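Local coordinates for aminoglycoside N(3)-acetyltransferase, AAC(3)-IVa (Escherichia coli, PDB 6MN3), which catalyses transfer of the acetyl group of acetyl-CoA to the 3-amino group of 2-deoxystreptamine antibiotics, probably including gentamicin, tobramycin and apramycin, and so gives aminoglycoside resistance, at residues L12-L17 with A49-A53; L16-T22 with G140-L144; L27-S31 with A151-L155; L145-H149 with A216-I221; L202-Q208 with L220-I226. The contacts are given in a common frame with arbitrary orientation. Residues are numbered along the deposited sequence.

Interaction 1: L12-L17 with A49-A53; sequences LIGQLL and ALRAA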
# COMPACT_ATOMS: atom_id res chain seq x y z
N LEU A 12 4.62 -18.35 -10.52
CA LEU A 12 4.30 -17.25 -9.62
C LEU A 12 2.93 -17.43 -8.98
O LEU A 12 2.73 -17.10 -7.81
CB LEU A 12 4.37 -15.92 -10.37
CG LEU A 12 5.73 -15.55 -10.97
CD1 LEU A 12 5.59 -14.46 -12.03
CD2 LEU A 12 6.70 -15.12 -9.88
N ILE A 13 1.97 -17.97 -9.74
CA ILE A 13 0.65 -18.25 -9.18
C ILE A 13 0.76 -19.26 -8.05
O ILE A 13 0.14 -19.11 -6.99
CB ILE A 13 -0.32 -18.73 -10.28
CG1 ILE A 13 -0.39 -17.72 -11.42
CG2 ILE A 13 -1.72 -18.94 -9.71
CD1 ILE A 13 -1.07 -18.27 -12.67
N GLY A 14 1.57 -20.31 -8.26
CA GLY A 14 1.74 -21.31 -7.22
C GLY A 14 2.38 -20.74 -5.96
O GLY A 14 1.96 -21.06 -4.85
N GLN A 15 3.39 -19.89 -6.13
CA GLN A 15 4.00 -19.24 -4.98
C GLN A 15 2.99 -18.37 -4.25
O GLN A 15 2.96 -18.35 -3.01
CB GLN A 15 5.20 -18.40 -5.43
CG GLN A 15 6.41 -19.20 -5.88
CD GLN A 15 7.53 -18.31 -6.38
OE1 GLN A 15 7.29 -17.35 -7.11
NE2 GLN A 15 8.76 -18.62 -5.98
N LEU A 16 2.16 -17.64 -4.99
CA LEU A 16 1.17 -16.76 -4.37
C LEU A 16 0.13 -17.57 -3.60
O LEU A 16 -0.31 -17.15 -2.52
CB LEU A 16 0.51 -15.89 -5.43
CG LEU A 16 1.38 -14.74 -5.94
CD1 LEU A 16 0.96 -14.30 -7.33
CD2 LEU A 16 1.31 -13.59 -4.95
N LEU A 17 -0.27 -18.72 -4.13
CA LEU A 17 -1.21 -19.57 -3.41
C LEU A 17 -0.54 -20.20 -2.19
O LEU A 17 -1.15 -20.27 -1.11
CB LEU A 17 -1.77 -20.64 -4.34
CG LEU A 17 -2.73 -20.13 -5.42
CD1 LEU A 17 -3.03 -21.22 -6.43
CD2 LEU A 17 -4.01 -19.61 -4.79
N ALA A 49 -0.25 -12.97 -13.06
CA ALA A 49 -0.16 -13.99 -12.03
C ALA A 49 -0.99 -13.61 -10.81
O ALA A 49 -1.70 -14.45 -10.24
CB ALA A 49 1.30 -14.22 -11.63
N LEU A 50 -0.91 -12.34 -10.39
CA LEU A 50 -1.72 -11.88 -9.26
C LEU A 50 -3.20 -12.02 -9.56
O LEU A 50 -3.97 -12.47 -8.70
CB LEU A 50 -1.38 -10.43 -8.93
CG LEU A 50 -0.01 -10.17 -8.30
CD1 LEU A 50 0.30 -8.69 -8.29
CD2 LEU A 50 0.03 -10.74 -6.89
N ARG A 51 -3.62 -11.64 -10.76
CA ARG A 51 -5.04 -11.72 -11.11
C ARG A 51 -5.49 -13.17 -11.24
O ARG A 51 -6.63 -13.50 -10.88
CB ARG A 51 -5.31 -10.95 -12.40
CG ARG A 51 -4.94 -9.48 -12.30
CD ARG A 51 -5.81 -8.63 -13.22
NE ARG A 51 -7.20 -8.62 -12.79
CZ ARG A 51 -8.19 -8.10 -13.51
NH1 ARG A 51 -7.94 -7.56 -14.70
NH2 ARG A 51 -9.44 -8.13 -13.05
N ALA A 52 -4.62 -14.05 -11.74
CA ALA A 52 -4.99 -15.46 -11.86
C ALA A 52 -5.11 -16.11 -10.49
O ALA A 52 -6.03 -16.90 -10.25
CB ALA A 52 -3.97 -16.19 -12.72
N ALA A 53 -4.19 -15.79 -9.57
CA ALA A 53 -4.29 -16.31 -8.21
C ALA A 53 -5.58 -15.85 -7.53
O ALA A 53 -6.18 -16.59 -6.75
CB ALA A 53 -3.07 -15.90 -7.40
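Two helices cross here at -53°, their local axes 8.8 Å apart at closest approach: L12-L17 belongs to helix 9-19 and A49-A53 to helix 42-54. The short separation reflects the residues at the crossing, where the CB atoms of A49, A52 and A53 all point at the first helix; I13 spreads over all three and L16 over A49 and A53. I13 has chi1 m and chi2 t, which lays its branches along the alanine row: CG1 is 3.9 Å from A49 CB, CD1 3.6 Å from A52 CB and CG2 4.0 Å from A53 CB. L12, L16, L17 and L50 share the same extended mt rotamer, yet it serves them differently. L12 makes its approach near the backbone, through its CB, 3.7 Å from A49 CB. L16 sends CD2 to L50 CD2 at 3.7 Å while its CB rests 4.1 Å from A53 CB. L50 leaves its helix directed away from L12-L17, and its rotamer brings CD2 back into contact. L17, at the exposed border, reaches A53 O with CD2 at 4.2 Å. Beneath, L16 and L50 both touch L143 of strand 141-145, so the helix pair seats on the sheet. No hydrogen bond or charge joins the segments; the contact rests on shape fit and exclusion of water, which the small alanines make possible by admitting a close helix approach.

Interaction 2: L16-T22 with G140-L144; sequences LLNLGVT and GQVLL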
# COMPACT_ATOMS: atom_id res chain seq x y z
N LEU A 16 2.16 -17.64 -4.99
CA LEU A 16 1.17 -16.76 -4.37
C LEU A 16 0.13 -17.57 -3.60
O LEU A 16 -0.31 -17.15 -2.52
CB LEU A 16 0.51 -15.89 -5.43
CG LEU A 16 1.38 -14.74 -5.94
CD1 LEU A 16 0.96 -14.30 -7.33
CD2 LEU A 16 1.31 -13.59 -4.95
N LEU A 17 -0.27 -18.72 -4.13
CA LEU A 17 -1.21 -19.57 -3.41
C LEU A 17 -0.54 -20.20 -2.19
O LEU A 17 -1.15 -20.27 -1.11
CB LEU A 17 -1.77 -20.64 -4.34
CG LEU A 17 -2.73 -20.13 -5.42
CD1 LEU A 17 -3.03 -21.22 -6.43
CD2 LEU A 17 -4.01 -19.61 -4.79
N ASN A 18 0.70 -20.67 -2.34
CA ASN A 18 1.43 -21.21 -1.20
C ASN A 18 1.67 -20.15 -0.14
O ASN A 18 1.67 -20.46 1.06
CB ASN A 18 2.76 -21.80 -1.66
CG ASN A 18 2.61 -23.12 -2.37
OD1 ASN A 18 1.69 -23.88 -2.08
ND2 ASN A 18 3.50 -23.40 -3.31
N LEU A 19 1.88 -18.90 -0.56
CA LEU A 19 2.03 -17.82 0.41
C LEU A 19 0.75 -17.63 1.21
O LEU A 19 0.80 -17.30 2.41
CB LEU A 19 2.41 -16.53 -0.32
CG LEU A 19 2.82 -15.35 0.55
CD1 LEU A 19 4.01 -15.73 1.42
CD2 LEU A 19 3.15 -14.17 -0.33
N GLY A 20 -0.41 -17.82 0.58
CA GLY A 20 -1.67 -17.77 1.30
C GLY A 20 -2.70 -16.82 0.72
O GLY A 20 -3.71 -16.53 1.36
N VAL A 21 -2.44 -16.31 -0.49
CA VAL A 21 -3.39 -15.41 -1.14
C VAL A 21 -4.74 -16.11 -1.29
O VAL A 21 -4.80 -17.28 -1.69
CB VAL A 21 -2.85 -14.94 -2.49
CG1 VAL A 21 -3.90 -14.15 -3.26
CG2 VAL A 21 -1.60 -14.10 -2.30
N THR A 22 -5.81 -15.41 -0.94
CA THR A 22 -7.15 -15.99 -0.95
C THR A 22 -7.79 -15.80 -2.32
O THR A 22 -8.03 -14.65 -2.72
CB THR A 22 -8.01 -15.36 0.13
OG1 THR A 22 -7.34 -15.44 1.39
CG2 THR A 22 -9.36 -16.08 0.23
N GLY A 140 -9.74 -7.50 3.34
CA GLY A 140 -8.72 -7.73 2.34
C GLY A 140 -7.41 -8.23 2.93
O GLY A 140 -7.16 -8.19 4.13
N GLN A 141 -6.56 -8.71 2.03
CA GLN A 141 -5.20 -9.11 2.35
C GLN A 141 -4.23 -8.07 1.81
O GLN A 141 -4.45 -7.47 0.75
CB GLN A 141 -4.86 -10.48 1.76
CG GLN A 141 -5.54 -11.65 2.45
CD GLN A 141 -5.22 -12.97 1.77
OE1 GLN A 141 -5.50 -13.17 0.59
NE2 GLN A 141 -4.61 -13.89 2.52
N VAL A 142 -3.14 -7.86 2.54
CA VAL A 142 -2.09 -6.93 2.14
C VAL A 142 -0.84 -7.74 1.81
O VAL A 142 -0.33 -8.48 2.67
CB VAL A 142 -1.80 -5.88 3.23
CG1 VAL A 142 -0.67 -4.96 2.79
CG2 VAL A 142 -3.05 -5.08 3.54
N LEU A 143 -0.36 -7.61 0.59
CA LEU A 143 0.81 -8.33 0.11
C LEU A 143 1.96 -7.35 -0.00
O LEU A 143 1.91 -6.42 -0.81
CB LEU A 143 0.52 -9.01 -1.23
CG LEU A 143 1.71 -9.70 -1.90
CD1 LEU A 143 2.31 -10.74 -0.96
CD2 LEU A 143 1.30 -10.33 -3.22
N LEU A 144 2.99 -7.56 0.81
CA LEU A 144 4.23 -6.78 0.72
C LEU A 144 5.19 -7.56 -0.16
O LEU A 144 5.73 -8.59 0.25
CB LEU A 144 4.81 -6.54 2.11
CG LEU A 144 3.91 -5.82 3.11
CD1 LEU A 144 4.70 -5.40 4.34
CD2 LEU A 144 3.24 -4.61 2.47
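The amide end of Q141 meets the chain just beyond helix 9-19, giving T22 N to Q141 OE1 at 2.7 Å and a nearly straight bond from Q141 NE2 to G20 O at 3.0 Å. One side chain thus satisfies G20 O, at the C-prime residue of a Schellman motif, and T22 N, two residues on. G20 has phi 127°, and V21 N closes on L16 O at 3.1 Å; a side chain at G20 would run into the preceding carbonyl. T22 OG1 lies 3.0 Å from Q141 OE1, a weak hydrogen bond at most, since its proton has another acceptor nearby. Farther in, leucines take over. L143, on strand 141-145 and facing the helix as Q141 does, fits between L16 and L19, so the end of the helix is packed on an inner strand of the mixed β-sheet. L50 of helix 42-54 adds to this layer. The closest leucine pairs are L19 CD2 to L143 CD1 at 3.6 Å and L16 CD2 to L143 CD2 at 3.7 Å.

Interaction 3: L27-S31 with A151-L155; sequences LLVHS and ANTTL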
# COMPACT_ATOMS: atom_id res chain seq x y z
N LEU A 27 -7.11 -8.10 -2.51
CA LEU A 27 -5.68 -8.15 -2.26
C LEU A 27 -5.05 -6.81 -2.64
O LEU A 27 -5.04 -6.43 -3.81
CB LEU A 27 -5.02 -9.29 -3.04
CG LEU A 27 -3.52 -9.47 -2.85
CD1 LEU A 27 -3.21 -9.91 -1.43
CD2 LEU A 27 -2.97 -10.48 -3.85
N LEU A 28 -4.54 -6.09 -1.64
CA LEU A 28 -3.80 -4.86 -1.85
C LEU A 28 -2.31 -5.18 -1.88
O LEU A 28 -1.78 -5.77 -0.94
CB LEU A 28 -4.09 -3.84 -0.75
CG LEU A 28 -3.18 -2.61 -0.73
CD1 LEU A 28 -3.38 -1.78 -1.99
CD2 LEU A 28 -3.42 -1.77 0.52
N VAL A 29 -1.64 -4.80 -2.97
CA VAL A 29 -0.27 -5.22 -3.23
C VAL A 29 0.62 -3.99 -3.31
O VAL A 29 0.43 -3.13 -4.17
CB VAL A 29 -0.17 -6.05 -4.53
CG1 VAL A 29 1.29 -6.36 -4.83
CG2 VAL A 29 -0.99 -7.32 -4.41
N HIS A 30 1.59 -3.92 -2.40
CA HIS A 30 2.71 -3.00 -2.50
C HIS A 30 3.91 -3.79 -3.01
O HIS A 30 4.27 -4.82 -2.42
CB HIS A 30 3.03 -2.36 -1.15
CG HIS A 30 1.82 -1.93 -0.39
ND1 HIS A 30 1.26 -0.68 -0.53
CD2 HIS A 30 1.07 -2.58 0.54
CE1 HIS A 30 0.21 -0.58 0.27
NE2 HIS A 30 0.08 -1.72 0.93
N SER A 31 4.52 -3.33 -4.10
CA SER A 31 5.50 -4.15 -4.80
C SER A 31 6.73 -3.33 -5.17
O SER A 31 6.68 -2.11 -5.32
CB SER A 31 4.91 -4.77 -6.06
OG SER A 31 4.49 -3.76 -6.97
N ALA A 151 6.42 0.60 3.59
CA ALA A 151 5.48 0.83 2.50
C ALA A 151 4.08 0.32 2.81
O ALA A 151 3.18 0.46 1.97
CB ALA A 151 5.99 0.18 1.21
N ASN A 152 3.87 -0.28 3.98
CA ASN A 152 2.56 -0.77 4.38
C ASN A 152 1.62 0.39 4.67
O ASN A 152 1.49 0.83 5.82
CB ASN A 152 2.68 -1.68 5.61
CG ASN A 152 1.41 -2.47 5.88
OD1 ASN A 152 0.36 -2.21 5.28
ND2 ASN A 152 1.49 -3.43 6.79
N THR A 153 0.95 0.88 3.62
CA THR A 153 0.10 2.07 3.75
C THR A 153 -0.99 1.87 4.80
O THR A 153 -1.41 2.84 5.45
CB THR A 153 -0.50 2.41 2.39
OG1 THR A 153 0.54 2.79 1.49
CG2 THR A 153 -1.50 3.55 2.49
N THR A 154 -1.46 0.63 4.99
CA THR A 154 -2.51 0.37 5.97
C THR A 154 -2.10 0.82 7.37
O THR A 154 -2.96 1.17 8.18
CB THR A 154 -2.87 -1.12 5.95
OG1 THR A 154 -3.34 -1.48 4.65
CG2 THR A 154 -3.95 -1.44 6.98
N LEU A 155 -0.80 0.84 7.66
CA LEU A 155 -0.34 1.33 8.95
C LEU A 155 -0.67 2.81 9.13
O LEU A 155 -0.96 3.25 10.25
CB LEU A 155 1.16 1.09 9.10
CG LEU A 155 1.54 -0.35 9.42
CD1 LEU A 155 3.05 -0.52 9.49
CD2 LEU A 155 0.89 -0.81 10.72
O HOH W 1 -1.23 -1.39 3.09
O HOH W 2 3.46 1.42 -0.72
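Strand 26-31, an inner strand of the mixed sheet, faces the turn into helix 154-161, and the contact joins the sheet core to the start of that helix; its centre lies about 2 Å from the centre of the chain. Along L27-S31 the residues that look toward this turn alternate. L28 makes a light contact first, its CD2 4.1 Å from T154 OG1. H30 follows and carries most of the contact. Its imidazole is held through two waters, one at each ring nitrogen. Water 1, 2.5 Å from H30 NE2, donates to N152 OD1 at 2.8 Å and accepts from T154 N at 2.8 Å, so it links the imidazole to both; N152 OD1 also takes a weak capping bond from T154 N at 3.4 Å. N152 is the centre of an inverse gamma turn, and its ND2 is engaged by H149. Direct contacts with the ring involve no hydrogen bond: A151 O sits over one face, 3.4 Å from ND1, and T153 OG1 is 3.6 Å from CE1. V142 and L144 of the neighbouring strand touch the ring. Water 2 completes the other link, 3.0 Å from H30 ND1 and donating to A151 O at 2.9 Å.

Interaction 4: L145-H149 with A216-I221; sequences LGVGH and AFARLI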
# COMPACT_ATOMS: atom_id res chain seq x y z
N LEU A 145 5.40 -7.07 -1.38
CA LEU A 145 6.10 -7.81 -2.43
C LEU A 145 7.47 -7.17 -2.65
O LEU A 145 7.62 -6.22 -3.43
CB LEU A 145 5.27 -7.82 -3.71
CG LEU A 145 5.69 -8.81 -4.78
CD1 LEU A 145 5.99 -10.15 -4.14
CD2 LEU A 145 4.59 -8.95 -5.83
N GLY A 146 8.48 -7.70 -1.97
CA GLY A 146 9.82 -7.16 -2.10
C GLY A 146 10.02 -5.82 -1.44
O GLY A 146 10.99 -5.12 -1.76
N VAL A 147 9.12 -5.43 -0.53
CA VAL A 147 9.26 -4.20 0.24
C VAL A 147 8.95 -4.52 1.70
O VAL A 147 8.31 -5.52 2.02
CB VAL A 147 8.32 -3.07 -0.26
CG1 VAL A 147 8.66 -2.68 -1.69
CG2 VAL A 147 6.86 -3.49 -0.14
N GLY A 148 9.44 -3.65 2.59
CA GLY A 148 9.20 -3.78 4.01
C GLY A 148 7.90 -3.14 4.43
O GLY A 148 7.07 -2.73 3.62
N HIS A 149 7.73 -3.04 5.75
CA HIS A 149 6.51 -2.44 6.29
C HIS A 149 6.50 -0.92 6.19
O HIS A 149 5.46 -0.31 6.43
CB HIS A 149 6.31 -2.88 7.74
CG HIS A 149 5.64 -4.21 7.88
ND1 HIS A 149 4.28 -4.37 7.77
CD2 HIS A 149 6.15 -5.44 8.10
CE1 HIS A 149 3.97 -5.64 7.93
NE2 HIS A 149 5.09 -6.32 8.13
N ALA A 216 11.63 -12.43 -4.77
CA ALA A 216 11.39 -11.48 -3.70
C ALA A 216 10.96 -12.17 -2.42
O ALA A 216 10.25 -13.17 -2.44
CB ALA A 216 10.31 -10.48 -4.12
N PHE A 217 11.43 -11.62 -1.30
CA PHE A 217 10.85 -11.93 0.00
C PHE A 217 9.47 -11.29 0.09
O PHE A 217 9.34 -10.06 0.00
CB PHE A 217 11.78 -11.41 1.11
CG PHE A 217 11.28 -11.66 2.50
CD1 PHE A 217 10.98 -10.60 3.34
CD2 PHE A 217 11.12 -12.95 2.98
CE1 PHE A 217 10.53 -10.82 4.63
CE2 PHE A 217 10.66 -13.18 4.27
CZ PHE A 217 10.37 -12.11 5.09
N ALA A 218 8.44 -12.11 0.23
CA ALA A 218 7.06 -11.63 0.24
C ALA A 218 6.44 -11.82 1.61
O ALA A 218 6.68 -12.83 2.28
CB ALA A 218 6.22 -12.35 -0.82
N ARG A 219 5.64 -10.84 2.02
CA ARG A 219 4.94 -10.88 3.30
C ARG A 219 3.46 -10.64 3.06
O ARG A 219 3.09 -9.73 2.31
CB ARG A 219 5.50 -9.85 4.28
CG ARG A 219 6.74 -10.34 5.01
CD ARG A 219 7.44 -9.21 5.73
NE ARG A 219 8.26 -8.41 4.83
CZ ARG A 219 9.32 -7.71 5.21
NH1 ARG A 219 9.69 -7.71 6.49
NH2 ARG A 219 10.01 -7.01 4.32
N LEU A 220 2.62 -11.46 3.68
CA LEU A 220 1.18 -11.42 3.47
C LEU A 220 0.48 -11.37 4.82
O LEU A 220 0.64 -12.28 5.64
CB LEU A 220 0.71 -12.63 2.67
CG LEU A 220 -0.80 -12.75 2.44
CD1 LEU A 220 -1.30 -11.63 1.54
CD2 LEU A 220 -1.11 -14.11 1.84
N ILE A 221 -0.29 -10.31 5.06
CA ILE A 221 -0.98 -10.08 6.32
C ILE A 221 -2.41 -9.64 6.02
O ILE A 221 -2.64 -8.86 5.10
CB ILE A 221 -0.27 -9.02 7.19
CG1 ILE A 221 1.25 -9.17 7.14
CG2 ILE A 221 -0.77 -9.09 8.63
CD1 ILE A 221 1.93 -8.21 6.18
O HOH W 3 8.52 -8.16 1.98
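R219, H149 and L145 lose the most surface where the loop after strand 141-145 folds back across strand 216-222. The end of R219 extends to the loop backbone: NH2 gives a weak hydrogen bond to V147 O at 3.2 Å and comes 3.3 Å from G148 CA, while NE donates to water 3 at 2.9 Å. That water lies 2.6 Å from V147 O and 2.9 Å from F217 O, bridging loop and strand. The positive charge of R219 has its main partner in D199, through NH1. H149, at the far end of the loop, lays its CE1 3.7 Å from I221 CD1; its ring nitrogens are hydrogen-bonded to Q208 and N152, and the zinc is about 14 Å from its side chain. L145 still belongs to the sheet. It forms an antiparallel non-hydrogen-bonded pair with A218, CA to CA 4.8 Å, and its CD1 lies 4.0 Å from A218 CB and 4.3 Å from A216 CB. The next residue, G146, donates N to F217 O at 3.2 Å and then turns the chain with phi 72°; a CB there would be tight against A216 CB. Leucine and alanines fill the sheet end; the departing loop is held by backbone carbonyls, a guanidinium and a water, with H149 on I221 at its far end, so its hold is mainly polar and partly through water.

Interaction 5: L202-Q208 with L220-I226; sequences LKEKSLQ and LIRSRDI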
# COMPACT_ATOMS: atom_id res chain seq x y z
N LEU A 202 3.67 -8.70 14.11
CA LEU A 202 2.77 -9.56 13.35
C LEU A 202 3.31 -10.98 13.25
O LEU A 202 2.57 -11.95 13.45
CB LEU A 202 2.53 -8.98 11.96
CG LEU A 202 1.79 -7.64 11.93
CD1 LEU A 202 2.10 -6.88 10.65
CD2 LEU A 202 0.30 -7.84 12.10
N LYS A 203 4.59 -11.13 12.93
CA LYS A 203 5.15 -12.46 12.74
C LYS A 203 5.13 -13.27 14.03
O LYS A 203 4.88 -14.48 14.01
CB LYS A 203 6.58 -12.36 12.19
CG LYS A 203 7.38 -13.65 12.28
CD LYS A 203 8.64 -13.57 11.43
CE LYS A 203 9.35 -12.23 11.61
NZ LYS A 203 10.49 -12.08 10.66
N GLU A 204 5.37 -12.62 15.17
CA GLU A 204 5.38 -13.34 16.44
C GLU A 204 3.98 -13.82 16.81
O GLU A 204 3.82 -14.91 17.38
CB GLU A 204 5.97 -12.47 17.54
CG GLU A 204 7.46 -12.23 17.42
CD GLU A 204 8.24 -13.50 17.13
OE1 GLU A 204 8.12 -14.46 17.91
OE2 GLU A 204 8.98 -13.53 16.12
N LYS A 205 2.95 -13.03 16.50
CA LYS A 205 1.57 -13.45 16.72
C LYS A 205 1.08 -14.42 15.65
O LYS A 205 -0.12 -14.75 15.64
CB LYS A 205 0.65 -12.22 16.77
CG LYS A 205 0.64 -11.49 18.10
CD LYS A 205 -0.10 -10.16 17.98
CE LYS A 205 -0.29 -9.49 19.33
NZ LYS A 205 -1.47 -10.02 20.06
N SER A 206 1.96 -14.87 14.76
CA SER A 206 1.62 -15.78 13.66
C SER A 206 0.58 -15.17 12.73
O SER A 206 -0.24 -15.89 12.14
CB SER A 206 1.15 -17.14 14.18
OG SER A 206 2.12 -17.73 15.03
N LEU A 207 0.60 -13.85 12.58
CA LEU A 207 -0.34 -13.14 11.72
C LEU A 207 0.26 -12.75 10.38
O LEU A 207 -0.45 -12.17 9.54
CB LEU A 207 -0.86 -11.88 12.43
CG LEU A 207 -1.46 -12.08 13.82
CD1 LEU A 207 -1.87 -10.74 14.41
CD2 LEU A 207 -2.65 -13.02 13.75
N GLN A 208 1.54 -13.03 10.15
CA GLN A 208 2.21 -12.67 8.91
C GLN A 208 2.74 -13.94 8.25
O GLN A 208 3.54 -14.67 8.85
CB GLN A 208 3.35 -11.69 9.18
CG GLN A 208 4.23 -11.41 7.98
CD GLN A 208 5.26 -10.33 8.24
OE1 GLN A 208 4.96 -9.14 8.15
NE2 GLN A 208 6.48 -10.74 8.57
N LEU A 220 2.62 -11.46 3.68
CA LEU A 220 1.18 -11.42 3.47
C LEU A 220 0.48 -11.37 4.82
O LEU A 220 0.64 -12.28 5.64
CB LEU A 220 0.71 -12.63 2.67
CG LEU A 220 -0.80 -12.75 2.44
CD1 LEU A 220 -1.30 -11.63 1.54
CD2 LEU A 220 -1.11 -14.11 1.84
N ILE A 221 -0.29 -10.31 5.06
CA ILE A 221 -0.98 -10.08 6.32
C ILE A 221 -2.41 -9.64 6.02
O ILE A 221 -2.64 -8.86 5.10
CB ILE A 221 -0.27 -9.02 7.19
CG1 ILE A 221 1.25 -9.17 7.14
CG2 ILE A 221 -0.77 -9.09 8.63
CD1 ILE A 221 1.93 -8.21 6.18
N ARG A 222 -3.36 -10.15 6.81
CA ARG A 222 -4.73 -9.66 6.72
C ARG A 222 -4.78 -8.19 7.13
O ARG A 222 -4.19 -7.79 8.13
CB ARG A 222 -5.65 -10.49 7.61
CG ARG A 222 -6.14 -11.78 6.97
CD ARG A 222 -6.81 -12.67 8.00
NE ARG A 222 -7.57 -11.90 8.98
CZ ARG A 222 -8.85 -11.59 8.86
NH1 ARG A 222 -9.53 -11.98 7.79
NH2 ARG A 222 -9.46 -10.88 9.80
N SER A 223 -5.50 -7.39 6.33
CA SER A 223 -5.61 -5.97 6.63
C SER A 223 -6.15 -5.72 8.03
O SER A 223 -5.70 -4.81 8.73
CB SER A 223 -6.49 -5.28 5.59
OG SER A 223 -6.77 -3.94 5.96
N ARG A 224 -7.12 -6.54 8.46
CA ARG A 224 -7.67 -6.38 9.80
C ARG A 224 -6.63 -6.68 10.88
O ARG A 224 -6.64 -6.04 11.94
CB ARG A 224 -8.89 -7.28 9.98
CG ARG A 224 -10.02 -6.98 9.01
CD ARG A 224 -11.16 -6.23 9.68
NE ARG A 224 -12.32 -6.08 8.80
CZ ARG A 224 -13.27 -7.00 8.66
NH1 ARG A 224 -13.20 -8.14 9.33
NH2 ARG A 224 -14.28 -6.78 7.83
N ASP A 225 -5.73 -7.63 10.62
CA ASP A 225 -4.67 -7.91 11.59
C ASP A 225 -3.66 -6.77 11.66
O ASP A 225 -3.14 -6.47 12.74
CB ASP A 225 -3.98 -9.22 11.24
CG ASP A 225 -4.83 -10.43 11.55
OD1 ASP A 225 -5.70 -10.34 12.44
OD2 ASP A 225 -4.63 -11.49 10.90
N ILE A 226 -3.38 -6.12 10.53
CA ILE A 226 -2.47 -4.98 10.53
C ILE A 226 -3.03 -3.85 11.39
O ILE A 226 -2.32 -3.25 12.20
CB ILE A 226 -2.21 -4.50 9.09
CG1 ILE A 226 -1.49 -5.58 8.29
CG2 ILE A 226 -1.40 -3.21 9.09
CD1 ILE A 226 -1.39 -5.28 6.82
O HOH W 4 -3.18 -12.04 8.79
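A Schellman motif ends helix 197-204 and turns the chain toward edge strand 208-213, facing the point where strand 216-222 passes into helix 223-236; these units follow one another as helix, β-hairpin, helix. S206, with positive phi, is the C-prime residue, and the motif closes by L207 N to L202 O at 2.9 Å and S206 N to K203 O at 3.0 Å. L202, on the last helical turn, points into the opposing strand-helix corner: its CD2 is 3.8 Å both from I221 CG2 and from D225 O, and its CD1 is 4.5 Å from I226 CG1. L207 is laid over the start of helix 223-236, with CD2 3.8 Å from D225 OD2, while its carbonyl O comes 3.2 Å from I221 CG2. Q208, where the chain enters the edge strand, lies beside I221, its OE1 3.7 Å from I221 CD1; its polar end is bound by E210, D199 and H149. R222, at the N-cap position, forms its main salt bridge with D139 through NH1 and a second one from NE to D225 OD2 at 3.5 Å. No direct hydrogen bond spans the two segments, and a water makes the connection instead: water 4 donates to L207 O at 2.8 Å and to D225 OD2 at 2.6 Å, and accepts from R222 N at 2.7 Å.

From the N terminus, helix 9-19 opens interactions 1 and 2, which share L16 and L17. Interaction 1 closes a loop of 31 residues at helix 42-54; interaction 2 runs on to strand 141-145 and interaction 3, opened by strand 26-31, to the start of helix 154-161. These three cross one another. Interaction 4 opens at L145, before interaction 3 has closed, and so crosses it; interaction 5 opens at L202 and crosses interaction 4, sharing L220 and I221. Interactions 1 and 2 are in series with 4 and 5. None nests. Adjacent strands 26-31, 141-145 and 216-222 connect interactions 2 to 5, joining the N-terminal helices to the hairpin and helix 223-236.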